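Local coordinates for protein aminotransferase (Streptomyces pactum, PDB 4ZM4) that belongs to the class-III aminotransferase family of pyridoxal-phosphate-dependent proteins and is built as a dimer whose two subunits share their cofactor pockets, at residues 116-121 against 305-310; 133-138 against 154-159; 276-281 against 286-291. The protein carries 1 engineered substitution. All coordinates share one frame; numbering follows the deposited sequence.

Contact 1: 116-121 against 305-310; sequences QVRFAN and AHHAGV. With PLP (pyridoxal-5'-phosphate), chain G.
Strand 116-120 and the loop 305-310 run side by side without pairing as strands. Their CA atoms stay 8.0 Å apart at R118 and H307, and 7.1 Å at A120 and G309. Side chains fill the gap, chiefly that of H307. Its CG lies anti to the backbone N (chi1 -180°), which carries the ring from the loop to the strand. There NE2 of H307 donates to the carbonyl O of F119 at 2.9 Å. The bond is bent, with an N-H...O angle of 133°. The acceptor lies almost in the imidazole plane, but NE2 stands above the carbonyl plane of F119. A120 CB sits at the same ring edge, 3.7 Å from NE2 of H307. The second ring nitrogen, ND1, is bonded to S129, which is consistent with a single ring flip.

R118 reaches past H307 in the opposite direction, its chain extended from CG to NE. NH1 of R118 comes no closer than 4.0 Å to the O of H307. The R118 guanidinium is held instead by A26, S30 and S32 of the second subunit and by L300 and N303 of its own chain. At the far end of the loop, V310 N donates to O3P of pyridoxal-5'-phosphate at 2.8 Å, nearly straight at 174°. G123, T124 and N223 of the second subunit are also hydrogen-bonded to this cofactor.

Strand 116-120 pairs on its other flank with strand 288-292. F119 points away from the loop and packs on helix 98-110, while the H307 ring meets F290 edge-to-face.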
loop_
_atom_site.group_PDB
_atom_site.type_symbol
_atom_site.label_atom_id
_atom_site.label_comp_id
_atom_site.label_asym_id
_atom_site.label_seq_id
_atom_site.Cartn_x
_atom_site.Cartn_y
_atom_site.Cartn_z
ATOM N N GLN B 116 5.010 20.041 4.338
ATOM C CA GLN B 116 5.361 18.797 5.030
ATOM C C GLN B 116 4.482 17.664 4.511
ATOM O O GLN B 116 3.331 17.880 4.101
ATOM C CB GLN B 116 5.113 18.927 6.528
ATOM C CG GLN B 116 5.944 19.977 7.215
ATOM C CD GLN B 116 5.663 20.041 8.722
ATOM O OE1 GLN B 116 4.508 20.183 9.157
ATOM N NE2 GLN B 116 6.723 19.999 9.517
ATOM N N VAL B 117 5.007 16.449 4.560
ATOM C CA VAL B 117 4.278 15.281 4.078
ATOM C C VAL B 117 4.453 14.110 5.019
ATOM O O VAL B 117 5.315 14.131 5.905
ATOM C CB VAL B 117 4.759 14.834 2.666
ATOM C CG1 VAL B 117 4.495 15.889 1.638
ATOM C CG2 VAL B 117 6.254 14.497 2.663
ATOM N N ARG B 118 3.614 13.093 4.817
ATOM C CA ARG B 118 3.912 11.742 5.259
ATOM C C ARG B 118 3.723 10.815 4.073
ATOM O O ARG B 118 2.935 11.092 3.178
ATOM C CB ARG B 118 3.051 11.331 6.420
ATOM C CG ARG B 118 3.486 11.968 7.730
ATOM C CD ARG B 118 3.172 11.076 8.911
ATOM N NE ARG B 118 3.363 11.733 10.191
ATOM C CZ ARG B 118 3.220 11.122 11.364
ATOM N NH1 ARG B 118 2.883 9.828 11.427
ATOM N NH2 ARG B 118 3.433 11.798 12.490
ATOM N N PHE B 119 4.534 9.768 4.032
ATOM C CA PHE B 119 4.509 8.812 2.939
ATOM C C PHE B 119 3.690 7.582 3.292
ATOM O O PHE B 119 3.495 7.257 4.466
ATOM C CB PHE B 119 5.919 8.377 2.566
ATOM C CG PHE B 119 6.731 9.483 1.944
ATOM C CD1 PHE B 119 6.554 9.804 0.598
ATOM C CD2 PHE B 119 7.616 10.210 2.703
ATOM C CE1 PHE B 119 7.260 10.826 0.032
ATOM C CE2 PHE B 119 8.317 11.233 2.133
ATOM C CZ PHE B 119 8.138 11.553 0.803
ATOM N N ALA B 120 3.238 6.914 2.226
ATOM C CA ALA B 120 2.457 5.699 2.306
ATOM C C ALA B 120 2.868 4.838 1.127
ATOM O O ALA B 120 3.613 5.289 0.261
ATOM C CB ALA B 120 0.954 6.020 2.245
ATOM N N ASN B 121 2.283 3.644 1.041
ATOM C CA ASN B 121 2.571 2.734 -0.072
ATOM C C ASN B 121 1.638 2.928 -1.253
ATOM O O ASN B 121 1.947 2.479 -2.349
ATOM C CB ASN B 121 2.472 1.289 0.407
ATOM C CG ASN B 121 3.358 1.030 1.583
ATOM O OD1 ASN B 121 4.590 1.085 1.469
ATOM N ND2 ASN B 121 2.753 0.752 2.748
ATOM N N ALA B 305 -1.985 12.768 15.801
ATOM C CA ALA B 305 -2.771 12.063 14.785
ATOM C C ALA B 305 -1.982 10.867 14.233
ATOM O O ALA B 305 -0.787 10.672 14.561
ATOM C CB ALA B 305 -3.172 13.003 13.649
ATOM N N HIS B 306 -2.654 10.060 13.420
ATOM C CA HIS B 306 -2.128 8.753 13.094
ATOM C C HIS B 306 -1.846 8.561 11.632
ATOM O O HIS B 306 -2.602 8.982 10.775
ATOM C CB HIS B 306 -3.117 7.662 13.519
ATOM C CG HIS B 306 -2.516 6.306 13.576
ATOM N ND1 HIS B 306 -2.640 5.396 12.547
ATOM C CD2 HIS B 306 -1.792 5.696 14.544
ATOM C CE1 HIS B 306 -2.032 4.271 12.890
ATOM N NE2 HIS B 306 -1.496 4.438 14.092
ATOM N N HIS B 307 -0.730 7.896 11.386
ATOM C CA HIS B 307 -0.509 7.225 10.137
ATOM C C HIS B 307 0.486 6.123 10.418
ATOM O O HIS B 307 1.256 6.202 11.395
ATOM C CB HIS B 307 0.011 8.200 9.063
ATOM C CG HIS B 307 0.247 7.535 7.742
ATOM N ND1 HIS B 307 -0.720 6.780 7.115
ATOM C CD2 HIS B 307 1.346 7.474 6.956
ATOM C CE1 HIS B 307 -0.241 6.325 5.980
ATOM N NE2 HIS B 307 1.016 6.708 5.871
ATOM N N ALA B 308 0.506 5.102 9.574
ATOM C CA ALA B 308 1.383 3.965 9.856
ATOM C C ALA B 308 1.729 3.185 8.598
ATOM O O ALA B 308 1.342 3.584 7.501
ATOM C CB ALA B 308 0.723 3.057 10.905
ATOM N N GLY B 309 2.413 2.051 8.792
ATOM C CA GLY B 309 2.750 1.152 7.707
ATOM C C GLY B 309 4.247 0.937 7.724
ATOM O O GLY B 309 5.021 1.870 7.537
ATOM N N VAL B 310 4.644 -0.297 7.964
ATOM C CA VAL B 310 6.037 -0.615 8.165
ATOM C C VAL B 310 6.886 -0.168 6.964
ATOM O O VAL B 310 8.034 0.229 7.147
ATOM C CB VAL B 310 6.210 -2.146 8.461
ATOM C CG1 VAL B 310 6.269 -2.951 7.175
ATOM C CG2 VAL B 310 7.457 -2.404 9.267
HETATM N N1 PLP G . 0.142 -7.653 10.519
HETATM C C2 PLP G . 1.093 -7.801 11.450
HETATM C C2A PLP G . 1.103 -9.089 12.190
HETATM C C3 PLP G . 2.108 -6.744 11.695
HETATM O O3 PLP G . 3.079 -6.918 12.640
HETATM C C4 PLP G . 2.044 -5.489 10.881
HETATM C C4A PLP G . 2.974 -4.364 11.199
HETATM O O4A PLP G . 3.591 -4.351 12.306
HETATM C C5 PLP G . 0.924 -5.470 9.881
HETATM C C6 PLP G . 0.036 -6.544 9.785
HETATM C C5A PLP G . 0.643 -4.334 8.942
HETATM O O4P PLP G . 1.404 -4.433 7.710
HETATM P P PLP G . 1.942 -3.000 7.143
HETATM O O1P PLP G . 0.614 -2.249 6.883
HETATM O O2P PLP G . 2.740 -3.324 5.901
HETATM O O3P PLP G . 2.690 -2.314 8.264
#

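Contact 2: 133-138 against 154-159; sequences LARATT and SETVLR
R135 leaves helix 123-138 toward T156 with CG anti to its carbonyl carbon (chi1 -66°). The chain then stays extended from CG to NE and spans the gap to the loop 154-159. T156 turns OG1 between its backbone N and carbonyl carbon (chi1 80°), facing the arginine. The two side chains pass in opposite directions. The backbones stay well apart, with 11.8 Å between the CA atoms of R135 and T156.

NH1 of R135 donates to OG1 of T156 at 3.2 Å. The N-H...O angle is 154°, and the hydroxyl lies somewhat tilted from the guanidinium plane. The T156 methyl CG2 comes 4.1 Å from the same NH1 of R135. The rest of the arginine head is also engaged: NE donates to the carbonyl O of T141, and NH2 is hydrogen-bonded as well. H189 and A213 pack against the side chain.

On the loop side, S154 O accepts from both V157 N and L158 N. Beside the contact, E155 forms a salt bridge with R132 of the second subunit. The T156 side chain is about 13 Å from the bound P3B.

This is a small, buried, polar contact that joins the end of a helix to a loop by a single charged donor. No acid of 154-159 meets R135 across it. NH1 goes to a neutral hydroxyl and NE to a carbonyl oxygen, so these two bonds hold the arginine head by neutral acceptors and not by a salt bridge.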
loop_
_atom_site.group_PDB
_atom_site.type_symbol
_atom_site.label_atom_id
_atom_site.label_comp_id
_atom_site.label_asym_id
_atom_site.label_seq_id
_atom_site.Cartn_x
_atom_site.Cartn_y
_atom_site.Cartn_z
ATOM N N LEU B 133 -6.928 12.627 9.221
ATOM C CA LEU B 133 -6.293 13.877 9.683
ATOM C C LEU B 133 -7.299 15.010 9.689
ATOM O O LEU B 133 -7.374 15.752 10.661
ATOM C CB LEU B 133 -5.101 14.236 8.795
ATOM C CG LEU B 133 -4.339 15.528 9.119
ATOM C CD1 LEU B 133 -3.798 15.482 10.556
ATOM C CD2 LEU B 133 -3.207 15.747 8.124
ATOM N N ALA B 134 -8.125 15.090 8.638
ATOM C CA ALA B 134 -9.158 16.116 8.567
ATOM C C ALA B 134 -10.257 15.954 9.660
ATOM O O ALA B 134 -10.737 16.950 10.242
ATOM C CB ALA B 134 -9.794 16.145 7.181
ATOM N N ARG B 135 -10.672 14.716 9.911
ATOM C CA ARG B 135 -11.652 14.458 10.981
ATOM C C ARG B 135 -11.036 14.808 12.328
ATOM O O ARG B 135 -11.680 15.472 13.162
ATOM C CB ARG B 135 -12.134 13.006 10.945
ATOM C CG ARG B 135 -12.935 12.649 9.698
ATOM C CD ARG B 135 -13.288 11.172 9.655
ATOM N NE ARG B 135 -14.500 10.931 8.868
ATOM C CZ ARG B 135 -14.607 10.223 7.740
ATOM N NH1 ARG B 135 -13.539 9.607 7.201
ATOM N NH2 ARG B 135 -15.836 10.127 7.146
ATOM N N ALA B 136 -9.794 14.368 12.563
ATOM C CA ALA B 136 -9.118 14.633 13.853
ATOM C C ALA B 136 -8.891 16.140 14.090
ATOM O O ALA B 136 -9.027 16.618 15.227
ATOM C CB ALA B 136 -7.803 13.900 13.942
ATOM N N THR B 137 -8.575 16.865 13.023
ATOM C CA THR B 137 -8.198 18.259 13.103
ATOM C C THR B 137 -9.421 19.155 13.350
ATOM O O THR B 137 -9.377 20.076 14.156
ATOM C CB THR B 137 -7.416 18.669 11.811
ATOM O OG1 THR B 137 -6.233 17.886 11.705
ATOM C CG2 THR B 137 -6.999 20.148 11.824
ATOM N N THR B 138 -10.487 18.903 12.616
ATOM C CA THR B 138 -11.697 19.698 12.714
ATOM C C THR B 138 -12.594 19.234 13.852
ATOM O O THR B 138 -13.499 19.942 14.260
ATOM C CB THR B 138 -12.516 19.581 11.428
ATOM O OG1 THR B 138 -12.784 18.198 11.145
ATOM C CG2 THR B 138 -11.769 20.183 10.256
ATOM N N SER B 154 -10.487 2.375 0.577
ATOM C CA SER B 154 -10.623 2.353 2.050
ATOM C C SER B 154 -12.092 2.399 2.429
ATOM O O SER B 154 -12.947 2.861 1.669
ATOM C CB SER B 154 -9.827 3.463 2.751
ATOM O OG SER B 154 -10.291 4.760 2.360
ATOM N N GLU B 155 -12.358 1.936 3.647
ATOM C CA GLU B 155 -13.698 1.659 4.125
ATOM C C GLU B 155 -14.674 2.868 4.087
ATOM O O GLU B 155 -15.825 2.673 3.734
ATOM C CB GLU B 155 -13.607 1.078 5.550
ATOM C CG GLU B 155 -14.863 0.324 5.984
ATOM C CD GLU B 155 -14.930 -1.103 5.459
ATOM O OE1 GLU B 155 -15.883 -1.819 5.787
ATOM O OE2 GLU B 155 -13.997 -1.514 4.747
ATOM N N THR B 156 -14.206 4.090 4.386
ATOM C CA THR B 156 -15.092 5.281 4.427
ATOM C C THR B 156 -15.292 5.991 3.087
ATOM O O THR B 156 -16.174 6.853 2.973
ATOM C CB THR B 156 -14.692 6.325 5.538
ATOM O OG1 THR B 156 -13.600 7.145 5.117
ATOM C CG2 THR B 156 -14.281 5.612 6.866
ATOM N N VAL B 157 -14.568 5.598 2.034
ATOM C CA VAL B 157 -14.747 6.235 0.709
ATOM C C VAL B 157 -15.134 5.331 -0.465
ATOM O O VAL B 157 -15.521 5.833 -1.507
ATOM C CB VAL B 157 -13.510 7.021 0.259
ATOM C CG1 VAL B 157 -13.194 8.082 1.289
ATOM C CG2 VAL B 157 -12.303 6.099 0.049
ATOM N N LEU B 158 -15.043 4.006 -0.315
ATOM C CA LEU B 158 -15.323 3.109 -1.455
ATOM C C LEU B 158 -16.803 3.063 -1.854
ATOM O O LEU B 158 -17.599 2.360 -1.232
ATOM C CB LEU B 158 -14.813 1.709 -1.181
ATOM C CG LEU B 158 -15.023 0.698 -2.289
ATOM C CD1 LEU B 158 -14.523 1.217 -3.641
ATOM C CD2 LEU B 158 -14.338 -0.616 -1.923
ATOM N N ARG B 159 -17.141 3.861 -2.865
ATOM C CA ARG B 159 -18.473 3.905 -3.475
ATOM C C ARG B 159 -18.496 3.085 -4.779
ATOM O O ARG B 159 -17.452 2.761 -5.344
ATOM C CB ARG B 159 -18.892 5.358 -3.818
ATOM C CG ARG B 159 -19.320 6.251 -2.651
ATOM C CD ARG B 159 -18.292 7.292 -2.165
ATOM N NE ARG B 159 -17.751 8.126 -3.230
ATOM C CZ ARG B 159 -16.501 8.232 -3.667
ATOM N NH1 ARG B 159 -15.488 7.550 -3.180
ATOM N NH2 ARG B 159 -16.261 9.037 -4.654
#

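Contact 3: 276-281 against 286-291; sequences VLSRVM and PVAAFG. Engineered in segment 276-281: R279 (natural residue Lys). With P3B ((3E,4R,5R)-4,5-dihydroxy-3-{[(Z)-{3-hydroxy-2-methyl-5-[(phosphonooxy)methyl]pyridin-4(1H)-ylidene}methyl]imino}cyclohex-1-ene-1-carboxylic acid), chain H.
L277 and A289 form a hydrogen-bonded antiparallel pair in this hairpin. L277 N donates to A289 O at 2.7 Å, nearly straight at 173°. A289 N returns a bond to L277 O at 2.8 Å. Next to it, V276 and F290 make a non-hydrogen-bonded pair, and CA of V276 makes a CA-H...O contact with A289 O.

Past the paired residues, S278 takes over with its side chain. Its OG lies anti to the backbone N (chi1 -173°) and donates to V287 O at 2.7 Å. The same OG also bonds Y311 OH of the second subunit, and so does R279 N. M281 N is satisfied by S278 O within the turn.

The M281 chain bends at its last torsion (chi3 76°). This lays the methyl CE against segment 286-291, 3.9 Å from A289 CB and 4.1 Å from V287 CG2.

R279, engineered in place of lysine, starts away from 286-291 and belongs to the P3B pocket. Its NH1 is bonded to Y67 O.

In the sheet, strand 274-277 also borders strand 247-251, and strand 288-292 borders 116-120. Helix 123-138 packs on V276, A288 and F290; L277 and M281 touch I107 of helix 98-110.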
loop_
_atom_site.group_PDB
_atom_site.type_symbol
_atom_site.label_atom_id
_atom_site.label_comp_id
_atom_site.label_asym_id
_atom_site.label_seq_id
_atom_site.Cartn_x
_atom_site.Cartn_y
_atom_site.Cartn_z
ATOM N N VAL B 276 -3.064 14.851 -1.822
ATOM C CA VAL B 276 -2.593 13.468 -1.895
ATOM C C VAL B 276 -1.840 13.268 -3.211
ATOM O O VAL B 276 -2.313 13.690 -4.290
ATOM C CB VAL B 276 -3.761 12.452 -1.847
ATOM C CG1 VAL B 276 -3.230 11.025 -1.729
ATOM C CG2 VAL B 276 -4.708 12.759 -0.695
ATOM N N LEU B 277 -0.690 12.594 -3.132
ATOM C CA LEU B 277 0.184 12.350 -4.298
ATOM C C LEU B 277 0.584 10.901 -4.409
ATOM O O LEU B 277 0.665 10.195 -3.383
ATOM C CB LEU B 277 1.441 13.192 -4.170
ATOM C CG LEU B 277 1.264 14.704 -4.016
ATOM C CD1 LEU B 277 2.590 15.325 -3.565
ATOM C CD2 LEU B 277 0.781 15.342 -5.286
ATOM N N SER B 278 0.846 10.452 -5.636
ATOM C CA SER B 278 1.377 9.108 -5.918
ATOM C C SER B 278 1.812 9.056 -7.401
ATOM O O SER B 278 2.106 10.079 -7.989
ATOM C CB SER B 278 0.340 8.035 -5.606
ATOM O OG SER B 278 0.858 6.728 -5.711
ATOM N N ARG B 279 1.878 7.882 -7.997
ATOM C CA ARG B 279 1.965 7.717 -9.467
ATOM C C ARG B 279 3.214 8.306 -10.087
ATOM O O ARG B 279 4.245 7.658 -10.068
ATOM C CB ARG B 279 0.723 8.255 -10.171
ATOM C CG ARG B 279 -0.553 7.643 -9.683
ATOM C CD ARG B 279 -0.819 6.257 -10.214
ATOM N NE ARG B 279 -1.743 5.628 -9.284
ATOM C CZ ARG B 279 -3.045 5.419 -9.468
ATOM N NH1 ARG B 279 -3.688 5.750 -10.594
ATOM N NH2 ARG B 279 -3.711 4.842 -8.476
ATOM N N VAL B 280 3.125 9.509 -10.657
ATOM C CA VAL B 280 4.263 10.116 -11.338
ATOM C C VAL B 280 5.377 10.319 -10.307
ATOM O O VAL B 280 6.569 10.183 -10.619
ATOM C CB VAL B 280 3.903 11.460 -12.023
ATOM C CG1 VAL B 280 5.149 12.149 -12.552
ATOM C CG2 VAL B 280 2.919 11.229 -13.151
ATOM N N MET B 281 4.984 10.619 -9.073
ATOM C CA MET B 281 5.941 10.923 -8.000
ATOM C C MET B 281 7.009 9.857 -7.859
ATOM O O MET B 281 8.156 10.180 -7.733
ATOM C CB MET B 281 5.199 11.092 -6.659
ATOM C CG MET B 281 6.043 11.709 -5.549
ATOM S SD MET B 281 5.035 11.950 -4.081
ATOM C CE MET B 281 4.946 10.249 -3.473
ATOM N N PRO B 286 5.881 1.468 -5.872
ATOM C CA PRO B 286 4.723 1.700 -4.996
ATOM C C PRO B 286 5.001 2.692 -3.860
ATOM O O PRO B 286 5.710 2.364 -2.893
ATOM C CB PRO B 286 4.386 0.310 -4.471
ATOM C CG PRO B 286 5.318 -0.615 -5.156
ATOM C CD PRO B 286 6.473 0.161 -5.654
ATOM N N VAL B 287 4.507 3.915 -4.031
ATOM C CA VAL B 287 4.733 5.010 -3.092
ATOM C C VAL B 287 3.685 6.084 -3.290
ATOM O O VAL B 287 3.188 6.279 -4.378
ATOM C CB VAL B 287 6.148 5.620 -3.235
ATOM C CG1 VAL B 287 6.347 6.248 -4.600
ATOM C CG2 VAL B 287 6.430 6.648 -2.140
ATOM N N ALA B 288 3.309 6.724 -2.188
ATOM C CA ALA B 288 2.330 7.789 -2.177
ATOM C C ALA B 288 2.664 8.713 -1.009
ATOM O O ALA B 288 3.533 8.407 -0.198
ATOM C CB ALA B 288 0.932 7.228 -1.984
ATOM N N ALA B 289 1.998 9.853 -0.956
ATOM C CA ALA B 289 2.183 10.800 0.134
ATOM C C ALA B 289 0.927 11.629 0.299
ATOM O O ALA B 289 0.157 11.818 -0.645
ATOM C CB ALA B 289 3.382 11.725 -0.161
ATOM N N PHE B 290 0.776 12.212 1.466
ATOM C CA PHE B 290 -0.179 13.298 1.614
ATOM C C PHE B 290 0.470 14.380 2.431
ATOM O O PHE B 290 1.320 14.100 3.276
ATOM C CB PHE B 290 -1.522 12.822 2.209
ATOM C CG PHE B 290 -1.429 12.361 3.611
ATOM C CD1 PHE B 290 -0.899 11.115 3.903
ATOM C CD2 PHE B 290 -1.879 13.160 4.649
ATOM C CE1 PHE B 290 -0.815 10.685 5.207
ATOM C CE2 PHE B 290 -1.783 12.726 5.952
ATOM C CZ PHE B 290 -1.268 11.482 6.227
ATOM N N GLY B 291 0.085 15.622 2.183
ATOM C CA GLY B 291 0.697 16.720 2.891
ATOM C C GLY B 291 -0.040 18.018 2.712
ATOM O O GLY B 291 -1.015 18.095 1.976
HETATM O OAH P3B H . -4.752 2.586 -4.097
HETATM P PBA P3B H . -4.003 3.179 -5.362
HETATM O OAI P3B H . -4.438 2.283 -6.482
HETATM O OAC P3B H . -2.488 3.171 -5.236
HETATM O OAQ P3B H . -4.702 4.694 -5.482
HETATM C CAM P3B H . -6.127 4.928 -5.240
HETATM C CAV P3B H . -6.472 6.043 -5.964
HETATM C CAL P3B H . -6.609 7.234 -5.265
HETATM N NAP P3B H . -6.912 8.385 -5.979
HETATM C CAU P3B H . -7.058 8.359 -7.347
HETATM C CAA P3B H . -7.388 9.492 -8.042
HETATM C CAW P3B H . -6.963 7.216 -8.008
HETATM O OAE P3B H . -7.121 7.258 -9.350
HETATM C CAX P3B H . -6.634 6.015 -7.377
HETATM C CAJ P3B H . -6.545 4.790 -8.127
HETATM N NAO P3B H . -6.929 4.720 -9.446
HETATM C CAT P3B H . -6.962 3.538 -10.140
HETATM C CAK P3B H . -6.792 2.240 -9.581
HETATM C CAS P3B H . -6.911 1.056 -10.301
HETATM C CAR P3B H . -6.675 -0.203 -9.717
HETATM O OAD P3B H . -6.677 -1.253 -10.379
HETATM O OAB P3B H . -6.536 -0.350 -8.527
HETATM C CAN P3B H . -6.973 1.059 -11.639
HETATM C CAY P3B H . -7.025 2.401 -12.387
HETATM O OAF P3B H . -7.993 2.140 -13.422
HETATM C CAZ P3B H . -7.366 3.676 -11.514
HETATM O OAG P3B H . -7.001 4.986 -12.084
#

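From the N terminus, strand 116-120 comes first and leads into helix 123-138. Contact 2 closes a short loop from that helix, over strand 142-146, to residues 154-159. Contact 3 follows in series as the hairpin of strands 274-277 and 288-292. Contact 1 closes last, when 305-310 returns to 116-121, so its long loop encloses both others. Contacts 1 and 3 share one sheet: A120 O with A288 N and R118 N with F290 O are probable hydrogen bonds. L133 touches A305 and F290, joining contact 2 to both. All three touch the second subunit. Contact 1 holds pyridoxal-5'-phosphate pocket residues and contact 3 a P3B pocket residue.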